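Local coordinates for protein kinase A regulatory subunit, putative (Trypanosoma cruzi, PDB 6FTF) that serves as the regulatory subunit of a cAMP-independent protein kinase A, binding a nucleoside analogue in two cyclic nucleotide-binding domains, at residues A[84-90]-A[103-109]; A[41-47]-A[262-267]. Numbering follows the deposited sequence.

Contact 1 (A[84-90]-A[103-109]). With 7CI (7-cyano-7-deazainosine), chain F.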
ATOM      1  N   TYR A  84      10.746   0.276  13.147  1.00  8.70           N
ATOM      2  CA  TYR A  84       9.646   0.240  14.104  1.00  8.39           C
ATOM      3  C   TYR A  84       8.341   0.222  13.328  1.00  8.90           C
ATOM      4  O   TYR A  84       8.128   1.081  12.473  1.00 10.71           O
ATOM      5  CB  TYR A  84       9.642   1.500  14.973  1.00  9.71           C
ATOM      6  CG  TYR A  84      10.835   1.625  15.860  1.00 10.58           C
ATOM      7  CD1 TYR A  84      12.048   2.054  15.373  1.00 11.41           C
ATOM      8  CD2 TYR A  84      10.756   1.264  17.198  1.00 12.51           C
ATOM      9  CE1 TYR A  84      13.154   2.149  16.216  1.00 14.86           C
ATOM     10  CE2 TYR A  84      11.830   1.343  18.033  1.00 14.78           C
ATOM     11  CZ  TYR A  84      13.025   1.771  17.539  1.00 13.31           C
ATOM     12  OH  TYR A  84      14.099   1.835  18.407  1.00 18.77           O
ATOM     13  N   ILE A  85       7.477  -0.744  13.606  0.87  8.48           N
ATOM     14  CA  ILE A  85       6.129  -0.795  13.049  0.87  7.77           C
ATOM     15  C   ILE A  85       5.177  -0.486  14.199  0.87  8.12           C
ATOM     16  O   ILE A  85       5.210  -1.141  15.251  0.87  8.91           O
ATOM     17  CB  ILE A  85       5.811  -2.157  12.408  0.87  9.52           C
ATOM     18  CG1 ILE A  85       6.881  -2.554  11.379  0.87 11.84           C
ATOM     19  CG2 ILE A  85       4.419  -2.101  11.742  0.87 10.18           C
ATOM     20  CD1 ILE A  85       7.077  -1.566  10.241  0.87 12.71           C
ATOM     21  N   ILE A  86       4.365   0.539  14.037  1.00  8.25           N
ATOM     22  CA  ILE A  86       3.532   1.041  15.125  1.00  8.24           C
ATOM     23  C   ILE A  86       2.289   0.176  15.286  1.00  8.48           C
ATOM     24  O   ILE A  86       1.484   0.033  14.359  1.00  9.72           O
ATOM     25  CB  ILE A  86       3.153   2.502  14.860  1.00  8.71           C
ATOM     26  CG1 ILE A  86       4.402   3.378  14.805  1.00  9.77           C
ATOM     27  CG2 ILE A  86       2.189   2.989  15.922  1.00  9.76           C
ATOM     28  CD1 ILE A  86       4.143   4.769  14.279  1.00 11.47           C
ATOM     29  N   GLN A  87       2.109  -0.386  16.484  1.00  8.36           N
ATOM     30  CA  GLN A  87       0.866  -1.057  16.842  1.00  8.24           C
ATOM     31  C   GLN A  87      -0.220  -0.049  17.193  1.00  9.35           C
ATOM     32  O   GLN A  87      -1.353  -0.138  16.695  1.00 10.79           O
ATOM     33  CB  GLN A  87       1.108  -1.999  18.018  1.00  8.82           C
ATOM     34  CG  GLN A  87      -0.162  -2.631  18.570  1.00  8.90           C
ATOM     35  CD  GLN A  87       0.125  -3.545  19.739  1.00  8.90           C
ATOM     36  OE1 GLN A  87       1.011  -4.412  19.681  1.00  9.19           O
ATOM     37  NE2 GLN A  87      -0.603  -3.349  20.831  1.00  9.85           N
ATOM     38  N   SER A  88       0.111   0.930  18.026  1.00  9.05           N
ATOM     39  CA  SER A  88      -0.839   1.965  18.391  1.00  9.49           C
ATOM     40  C   SER A  88      -0.060   3.186  18.832  1.00  9.88           C
ATOM     41  O   SER A  88       1.084   3.086  19.288  1.00 10.02           O
ATOM     42  CB  SER A  88      -1.805   1.490  19.473  1.00 11.14           C
ATOM     43  OG  SER A  88      -1.119   1.033  20.621  1.00 11.39           O
ATOM     44  N   GLY A  89      -0.690   4.342  18.693  1.00 10.96           N
ATOM     45  CA  GLY A  89      -0.052   5.607  18.984  1.00 11.24           C
ATOM     46  C   GLY A  89       0.365   6.321  17.713  1.00  9.97           C
ATOM     47  O   GLY A  89       0.359   5.763  16.612  1.00 11.29           O
ATOM     48  N   HIS A  90       0.723   7.589  17.877  1.00 10.54           N
ATOM     49  CA  HIS A  90       1.125   8.438  16.763  1.00 11.87           C
ATOM     50  C   HIS A  90       2.442   9.120  17.089  1.00 11.98           C
ATOM     51  O   HIS A  90       2.773   9.364  18.257  1.00 11.81           O
ATOM     52  CB  HIS A  90       0.117   9.558  16.471  1.00 13.52           C
ATOM     53  CG  HIS A  90      -1.251   9.090  16.111  1.00 14.63           C
ATOM     54  ND1 HIS A  90      -2.312   9.962  16.002  1.00 19.11           N
ATOM     55  CD2 HIS A  90      -1.732   7.868  15.792  1.00 14.36           C
ATOM     56  CE1 HIS A  90      -3.393   9.290  15.649  1.00 20.67           C
ATOM     57  NE2 HIS A  90      -3.070   8.018  15.516  1.00 18.98           N
ATOM     58  N   LYS A 103       2.928  10.032  11.627  1.00 11.78           N
ATOM     59  CA  LYS A 103       2.897   8.578  11.547  1.00 11.60           C
ATOM     60  C   LYS A 103       1.850   8.030  12.510  1.00 11.12           C
ATOM     61  O   LYS A 103       1.833   8.393  13.695  1.00 12.96           O
ATOM     62  CB  LYS A 103       4.266   7.994  11.908  1.00 11.77           C
ATOM     63  CG  LYS A 103       5.355   8.209  10.840  1.00 13.12           C
ATOM     64  CD  LYS A 103       5.245   7.212   9.692  1.00 11.88           C
ATOM     65  CE  LYS A 103       6.278   7.455   8.604  1.00 13.75           C
ATOM     66  NZ  LYS A 103       6.262   6.356   7.622  1.00 12.84           N
ATOM     67  N   THR A 104       0.979   7.166  12.005  1.00 11.94           N
ATOM     68  CA  THR A 104      -0.143   6.641  12.771  1.00 12.76           C
ATOM     69  C   THR A 104      -0.057   5.116  12.823  1.00 11.00           C
ATOM     70  O   THR A 104       0.911   4.497  12.374  1.00 11.31           O
ATOM     71  CB  THR A 104      -1.460   7.144  12.174  1.00 14.80           C
ATOM     72  OG1 THR A 104      -1.556   6.692  10.824  1.00 16.52           O
ATOM     73  CG2 THR A 104      -1.524   8.673  12.196  1.00 15.96           C
ATOM     74  N   GLU A 105      -1.073   4.501  13.394  1.00 11.80           N
ATOM     75  CA  GLU A 105      -1.006   3.073  13.629  1.00 10.64           C
ATOM     76  C   GLU A 105      -0.797   2.323  12.319  1.00  9.66           C
ATOM     77  O   GLU A 105      -1.403   2.634  11.281  1.00 11.87           O
ATOM     78  CB  GLU A 105      -2.265   2.581  14.349  1.00 13.99           C
ATOM     79  CG  GLU A 105      -3.574   2.942  13.686  1.00 19.55           C
ATOM     80  CD  GLU A 105      -4.126   4.321  14.067  1.00 22.15           C
ATOM     81  OE1 GLU A 105      -5.292   4.575  13.703  1.00 31.60           O
ATOM     82  OE2 GLU A 105      -3.433   5.147  14.711  1.00 16.18           O
ATOM     83  N   GLY A 106       0.049   1.303  12.382  1.00  9.20           N
ATOM     84  CA  GLY A 106       0.345   0.456  11.251  1.00  9.46           C
ATOM     85  C   GLY A 106       1.486   0.921  10.385  1.00  8.58           C
ATOM     86  O   GLY A 106       1.947   0.147   9.529  1.00  9.28           O
ATOM     87  N   THR A 107       1.932   2.147  10.561  1.00  8.70           N
ATOM     88  CA  THR A 107       3.004   2.703   9.754  1.00  9.15           C
ATOM     89  C   THR A 107       4.358   2.385  10.367  1.00  8.62           C
ATOM     90  O   THR A 107       4.470   1.946  11.520  1.00  9.90           O
ATOM     91  CB  THR A 107       2.850   4.213   9.562  1.00 10.35           C
ATOM     92  OG1 THR A 107       3.081   4.918  10.780  1.00 10.28           O
ATOM     93  CG2 THR A 107       1.475   4.548   8.994  1.00 10.81           C
ATOM     94  N   ALA A 108       5.392   2.610   9.573  1.00  8.94           N
ATOM     95  CA  ALA A 108       6.769   2.317   9.933  1.00  9.79           C
ATOM     96  C   ALA A 108       7.586   3.589  10.086  1.00  9.83           C
ATOM     97  O   ALA A 108       7.363   4.581   9.379  1.00 11.27           O
ATOM     98  CB  ALA A 108       7.427   1.501   8.815  1.00 16.56           C
ATOM     99  N   VAL A 109       8.575   3.539  10.975  1.00  9.07           N
ATOM    100  CA  VAL A 109       9.640   4.535  11.019  1.00 10.23           C
ATOM    101  C   VAL A 109      10.985   3.828  11.058  1.00  9.91           C
ATOM    102  O   VAL A 109      11.136   2.753  11.652  1.00 10.00           O
ATOM    103  CB  VAL A 109       9.523   5.551  12.178  1.00 13.31           C
ATOM    104  CG1 VAL A 109       8.317   6.462  11.963  1.00 13.24           C
ATOM    105  CG2 VAL A 109       9.478   4.850  13.529  1.00 12.32           C
TER
HETATM  106  C1  7CI F 605      10.283   9.146   8.562  1.00 11.60           C
HETATM  107  N1  7CI F 605      10.417  10.255   7.566  1.00 11.23           N
HETATM  108  O1  7CI F 605      11.090   9.455   9.688  1.00 10.93           O
HETATM  109  C2  7CI F 605       9.404  10.734   6.842  1.00 11.02           C
HETATM  110  N2  7CI F 605       8.105  10.347   6.784  1.00 12.11           N
HETATM  111  O2  7CI F 605      10.037   6.832   8.571  1.00 11.22           O
HETATM  112  C3  7CI F 605       7.288  10.994   5.933  1.00 11.97           C
HETATM  113  N3  7CI F 605       7.767  12.043   5.137  1.00 13.86           N
HETATM  114  O3  7CI F 605      12.633   6.506   8.546  1.00 10.94           O
HETATM  115  C4  7CI F 605       9.067  12.438   5.183  1.00 13.00           C
HETATM  116  N4  7CI F 605      13.064  13.626   5.405  1.00 23.08           N
HETATM  117  C5  7CI F 605       9.951  11.793   6.049  1.00 12.99           C
HETATM  118  O5  7CI F 605       9.413  13.387   4.421  1.00 18.63           O
HETATM  119  C6  7CI F 605      11.354  11.934   6.374  1.00 13.23           C
HETATM  120  C7  7CI F 605      11.565  10.945   7.346  1.00 12.93           C
HETATM  121  C8  7CI F 605      12.288  12.860   5.844  1.00 17.72           C
HETATM  122  C9  7CI F 605      10.764   7.868   8.049  1.00 10.24           C
HETATM  123  C10 7CI F 605      12.137   7.848   8.476  1.00 10.19           C
HETATM  124  C11 7CI F 605      12.052   8.439   9.868  1.00 10.57           C
HETATM  125  C12 7CI F 605      13.426   9.054  10.390  1.00 11.42           C
HETATM  126  O4  7CI F 605      13.992   9.882   9.396  1.00 11.79           O
HETATM  127  O   HOH W   1      -3.233   4.566  17.412  1.00 17.67           O
HETATM  128  O   HOH W   2      -5.661   7.215  14.332  1.00 41.13           O

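Contact 2 (A[41-47]-A[262-267])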
ATOM      1  N   THR A  41       1.209  -7.337   6.975  1.00  8.90           N
ATOM      2  CA  THR A  41       0.547  -7.543   5.694  1.00  9.34           C
ATOM      3  C   THR A  41      -0.194  -6.309   5.201  1.00  8.72           C
ATOM      4  O   THR A  41      -0.600  -6.278   4.027  1.00 11.20           O
ATOM      5  CB  THR A  41      -0.391  -8.747   5.718  1.00 11.83           C
ATOM      6  OG1 THR A  41      -1.405  -8.537   6.687  1.00 13.84           O
ATOM      7  CG2 THR A  41       0.362 -10.047   6.017  1.00 15.48           C
ATOM      8  N   HIS A  42      -0.381  -5.298   6.038  1.00  9.33           N
ATOM      9  CA  HIS A  42      -0.975  -4.050   5.585  1.00 10.43           C
ATOM     10  C   HIS A  42       0.038  -2.932   5.431  1.00  9.93           C
ATOM     11  O   HIS A  42      -0.336  -1.833   5.022  1.00 12.37           O
ATOM     12  CB  HIS A  42      -2.101  -3.623   6.535  1.00 11.56           C
ATOM     13  CG  HIS A  42      -3.279  -4.534   6.473  1.00 12.72           C
ATOM     14  ND1 HIS A  42      -3.323  -5.742   7.136  1.00 24.48           N
ATOM     15  CD2 HIS A  42      -4.438  -4.446   5.778  1.00 16.40           C
ATOM     16  CE1 HIS A  42      -4.469  -6.346   6.873  1.00 26.78           C
ATOM     17  NE2 HIS A  42      -5.165  -5.579   6.053  1.00 19.69           N
ATOM     18  N   ASN A  43       1.307  -3.183   5.714  1.00  9.23           N
ATOM     19  CA  ASN A  43       2.348  -2.174   5.595  1.00  8.59           C
ATOM     20  C   ASN A  43       3.145  -2.408   4.322  1.00  8.78           C
ATOM     21  O   ASN A  43       3.623  -3.517   4.075  1.00  8.43           O
ATOM     22  CB  ASN A  43       3.267  -2.211   6.818  1.00 10.04           C
ATOM     23  CG  ASN A  43       4.312  -1.129   6.775  1.00  9.83           C
ATOM     24  OD1 ASN A  43       5.226  -1.172   5.955  1.00 10.42           O
ATOM     25  ND2 ASN A  43       4.202  -0.148   7.661  1.00 10.58           N
ATOM     26  N   VAL A  44       3.302  -1.357   3.525  1.00  8.48           N
ATOM     27  CA  VAL A  44       3.852  -1.506   2.183  1.00  8.33           C
ATOM     28  C   VAL A  44       5.276  -2.045   2.147  1.00  8.28           C
ATOM     29  O   VAL A  44       5.697  -2.553   1.099  1.00  8.78           O
ATOM     30  CB  VAL A  44       3.779  -0.195   1.380  1.00 10.79           C
ATOM     31  CG1 VAL A  44       2.361   0.318   1.317  1.00 12.58           C
ATOM     32  CG2 VAL A  44       4.756   0.841   1.935  1.00 10.50           C
ATOM     33  N   LEU A  45       6.048  -1.932   3.227  1.00  8.31           N
ATOM     34  CA  LEU A  45       7.425  -2.416   3.199  1.00  8.57           C
ATOM     35  C   LEU A  45       7.514  -3.924   3.071  1.00  8.85           C
ATOM     36  O   LEU A  45       8.586  -4.434   2.733  1.00 10.51           O
ATOM     37  CB  LEU A  45       8.155  -2.002   4.473  1.00  9.73           C
ATOM     38  CG  LEU A  45       8.366  -0.505   4.652  1.00 10.05           C
ATOM     39  CD1 LEU A  45       8.854  -0.193   6.051  1.00 12.05           C
ATOM     40  CD2 LEU A  45       9.336   0.049   3.616  1.00 13.01           C
ATOM     41  N   PHE A  46       6.425  -4.642   3.331  1.00  8.22           N
ATOM     42  CA  PHE A  46       6.409  -6.103   3.327  1.00  8.45           C
ATOM     43  C   PHE A  46       5.542  -6.666   2.209  1.00  8.49           C
ATOM     44  O   PHE A  46       5.242  -7.861   2.208  1.00  9.34           O
ATOM     45  CB  PHE A  46       5.948  -6.609   4.697  1.00  8.69           C
ATOM     46  CG  PHE A  46       6.689  -5.971   5.841  1.00  8.87           C
ATOM     47  CD1 PHE A  46       7.884  -6.480   6.303  1.00  9.19           C
ATOM     48  CD2 PHE A  46       6.205  -4.821   6.410  1.00  9.40           C
ATOM     49  CE1 PHE A  46       8.561  -5.858   7.335  1.00 10.66           C
ATOM     50  CE2 PHE A  46       6.877  -4.192   7.441  1.00 10.53           C
ATOM     51  CZ  PHE A  46       8.051  -4.705   7.895  1.00 10.25           C
ATOM     52  N   SER A  47       5.186  -5.832   1.231  1.00  8.01           N
ATOM     53  CA  SER A  47       4.142  -6.147   0.264  1.00  8.61           C
ATOM     54  C   SER A  47       4.381  -7.450  -0.482  1.00  9.48           C
ATOM     55  O   SER A  47       3.413  -8.144  -0.822  1.00 11.28           O
ATOM     56  CB  SER A  47       4.020  -5.035  -0.775  1.00  8.78           C
ATOM     57  OG  SER A  47       3.588  -3.834  -0.188  1.00 10.28           O
ATOM     58  N   ARG A 262      -5.275  -4.675   0.437  1.00  8.79           N
ATOM     59  CA  ARG A 262      -4.723  -4.602   1.790  1.00  8.97           C
ATOM     60  C   ARG A 262      -3.800  -3.408   1.985  1.00  9.22           C
ATOM     61  O   ARG A 262      -3.566  -3.013   3.133  1.00 11.41           O
ATOM     62  CB  ARG A 262      -4.005  -5.900   2.167  1.00 11.55           C
ATOM     63  CG  ARG A 262      -2.777  -6.227   1.355  1.00 13.87           C
ATOM     64  CD  ARG A 262      -2.415  -7.727   1.433  1.00 16.51           C
ATOM     65  NE  ARG A 262      -1.374  -8.165   0.482  1.00 17.23           N
ATOM     66  CZ  ARG A 262      -0.094  -8.379   0.787  1.00 16.62           C
ATOM     67  NH1 ARG A 262       0.359  -8.181   2.021  1.00 17.96           N
ATOM     68  NH2 ARG A 262       0.751  -8.791  -0.143  1.00 18.21           N
ATOM     69  N   HIS A 263      -3.286  -2.825   0.902  1.00  8.81           N
ATOM     70  CA  HIS A 263      -2.391  -1.680   0.974  1.00  9.96           C
ATOM     71  C   HIS A 263      -3.081  -0.378   0.622  1.00 10.05           C
ATOM     72  O   HIS A 263      -2.446   0.682   0.663  1.00 12.32           O
ATOM     73  CB  HIS A 263      -1.213  -1.911   0.045  1.00  9.47           C
ATOM     74  CG  HIS A 263      -0.408  -3.106   0.418  1.00  9.97           C
ATOM     75  ND1 HIS A 263      -0.146  -4.130  -0.458  1.00 10.25           N
ATOM     76  CD2 HIS A 263       0.147  -3.466   1.606  1.00  9.81           C
ATOM     77  CE1 HIS A 263       0.563  -5.060   0.159  1.00  9.79           C
ATOM     78  NE2 HIS A 263       0.741  -4.685   1.418  1.00 10.94           N
ATOM     79  N   PHE A 264      -4.377  -0.410   0.327  1.00  9.81           N
ATOM     80  CA  PHE A 264      -5.074   0.776  -0.162  1.00 10.23           C
ATOM     81  C   PHE A 264      -5.059   1.896   0.864  1.00 10.81           C
ATOM     82  O   PHE A 264      -4.755   3.045   0.537  1.00 11.11           O
ATOM     83  CB  PHE A 264      -6.505   0.382  -0.533  1.00 11.39           C
ATOM     84  CG  PHE A 264      -7.371   1.519  -0.981  1.00 11.56           C
ATOM     85  CD1 PHE A 264      -7.155   2.142  -2.194  1.00 13.72           C
ATOM     86  CD2 PHE A 264      -8.449   1.923  -0.211  1.00 12.17           C
ATOM     87  CE1 PHE A 264      -7.974   3.172  -2.619  1.00 14.21           C
ATOM     88  CE2 PHE A 264      -9.278   2.941  -0.643  1.00 13.70           C
ATOM     89  CZ  PHE A 264      -9.032   3.568  -1.847  1.00 15.88           C
ATOM     90  N   GLU A 265      -5.427   1.590   2.108  1.00 12.61           N
ATOM     91  CA  GLU A 265      -5.491   2.625   3.132  1.00 13.09           C
ATOM     92  C   GLU A 265      -4.137   3.301   3.314  1.00 13.22           C
ATOM     93  O   GLU A 265      -4.039   4.537   3.336  1.00 13.66           O
ATOM     94  CB  GLU A 265      -5.969   2.013   4.450  1.00 17.38           C
ATOM     95  CG  GLU A 265      -6.173   3.030   5.554  1.00 54.20           C
ATOM     96  CD  GLU A 265      -7.274   4.018   5.219  1.00 80.82           C
ATOM     97  OE1 GLU A 265      -8.278   3.595   4.605  1.00 81.69           O
ATOM     98  OE2 GLU A 265      -7.134   5.212   5.558  1.00 81.85           O
ATOM     99  N   MET A 266      -3.072   2.511   3.419  1.00 11.55           N
ATOM    100  CA  MET A 266      -1.768   3.104   3.688  0.57 13.27           C
ATOM    101  C   MET A 266      -1.302   3.968   2.530  0.88 13.25           C
ATOM    102  O   MET A 266      -0.776   5.066   2.743  0.85 15.63           O
ATOM    103  CB  MET A 266      -0.714   2.048   4.019  0.57 13.69           C
ATOM    104  CG  MET A 266       0.677   2.659   4.228  0.57 12.11           C
ATOM    105  SD  MET A 266       1.832   1.604   5.147  0.57 10.86           S
ATOM    106  CE  MET A 266       3.328   2.397   4.642  0.57 27.08           C
ATOM    107  N   CYS A 267      -1.465   3.503   1.307  1.00 12.18           N
ATOM    108  CA  CYS A 267      -0.874   4.133   0.119  0.66 12.91           C
ATOM    109  C   CYS A 267      -1.726   5.273  -0.413  0.93 12.96           C
ATOM    110  O   CYS A 267      -1.216   6.271  -0.933  0.84 13.15           O
ATOM    111  CB  CYS A 267      -0.806   3.117  -1.017  0.66 12.94           C
ATOM    112  SG  CYS A 267       0.336   1.815  -0.744  0.66 14.60           S
TER
HETATM  113  O   HOH W   3      -2.859  -0.454   4.277  1.00 19.55           O
HETATM  114  O   HOH W   4       2.596  -5.917   3.178  1.00  9.99           O
HETATM  115  O   HOH W   5       2.710  -9.065   2.603  1.00 21.70           O

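Contact 1 (A[84-90]-A[103-109])
Thr104 sets its methyl over one face of the His90 imidazole, a CH-pi contact with CG2 3.7 Å from the ring centroid. At the ring edge, His90 NE2 gives a weak hydrogen bond to Glu105 OE2 (3.0 Å), and two waters reinforce this polar corner: one links Gly89 N to Glu105 OE2, the other His90 NE2 to Glu105 OE1. Further along, the segments become antiparallel strands of the beta-roll of a cyclic nucleotide-binding domain. Tyr84 and Val109 form a hydrogen-bonded pair, Tyr84 N to Val109 O and Val109 N to Tyr84 O both at 2.9 Å; Ile85 and Ala108, the next pair, are non-hydrogen-bonded and meet through Ile85 CD1 and Ala108 CB (3.4 Å). The pairing continues with Ile86 N to Thr107 O (2.9 Å) and Gly106 N to Ile86 O (2.8 Å), where a type II turn from Thr104 to Thr107 bends the chain. Gly106 takes a positive phi there, and Thr107 OG1 closes back on Thr104 O (2.7 Å). Against strand 130-137, the 84-90 segment forms a classic beta bulge, Gln87 and Ser88 sharing Ile132. Lys103 NZ ties to Ala108 O (2.7 Å) and also to Tyr172, beside the bound 7CI, whose O2 lies 3.4 Å from Val109 CA. Four main-chain bonds thus set the register from Tyr84 to Gly106, whereas near His90 the segments meet through the CH-pi contact, a weak side-chain bond and water.

Contact 2 (A[41-47]-A[262-267])
A thioether serves as hydrogen-bond acceptor here: Val44 N points at Met266 SD over 3.7 Å, a weak but nearly straight bond of 164°. The contact joins the two tandem cyclic nucleotide-binding domains of the regulatory subunit, setting the turn that follows helix 30-42, the 3-10 part of what is consistent with the N3A motif of the first domain, against the start of helix 264-268, just past the last strand of the second beta-roll. Asn43 shapes the turn, its OD1 accepting from Leu45 N (2.9 Å) in an Asx turn that leads into a short 3-10 segment. The apolar part is compact. Val44 CG2 meets Met266 CE at 3.4 Å and Val44 CG1 meets Cys267 SG at 3.3 Å, with Gln176 of helix 171-178 against both Val44 and Met266. Alongside, Arg262 stretches its side chain across the turn and fans its guanidinium between two carbonyls, both near its plane: NH1 donates to Thr41 O (2.9 Å) and NH2, weakly, to Ser47 O (2.8 Å). Both acceptors across this contact are main-chain carbonyls. Ser47 OG sits over one face of the His263 ring, 3.3 Å from His263 CE1, and itself bonds back to Val44 O (2.8 Å). Waters fill the gaps: one connects Asn43 O with His263 NE2, another Phe46 O with Arg262 NH1. A third takes a hydrogen bond from Met266 N (3.1 Å) and donates to His42 O (3.0 Å) and Arg262 O (2.9 Å).

Overall arrangement
Contact 1 is nested within the long chain loop that contact 2 closes, and their centres lie about 12 Å apart. Asn43 bridges them: its ND2 sits 2.9 Å from Gly106 O, a probable hydrogen bond, while Leu45 CD1 packs on Ala108 CB at 3.5 Å. The same 41-47 turn therefore touches the Gly106 turn and the Ala108 strand of the first domain on one hand and residues 262-267 of the second on the other. Contact 1 contributes Lys103, Ala108 and Val109 to a 7CI pocket; at contact 2, the nearest atoms of the Met266 side chain and this same 7CI are about 9 Å apart. The 41-47 turn thus lies between the first pocket and the second domain.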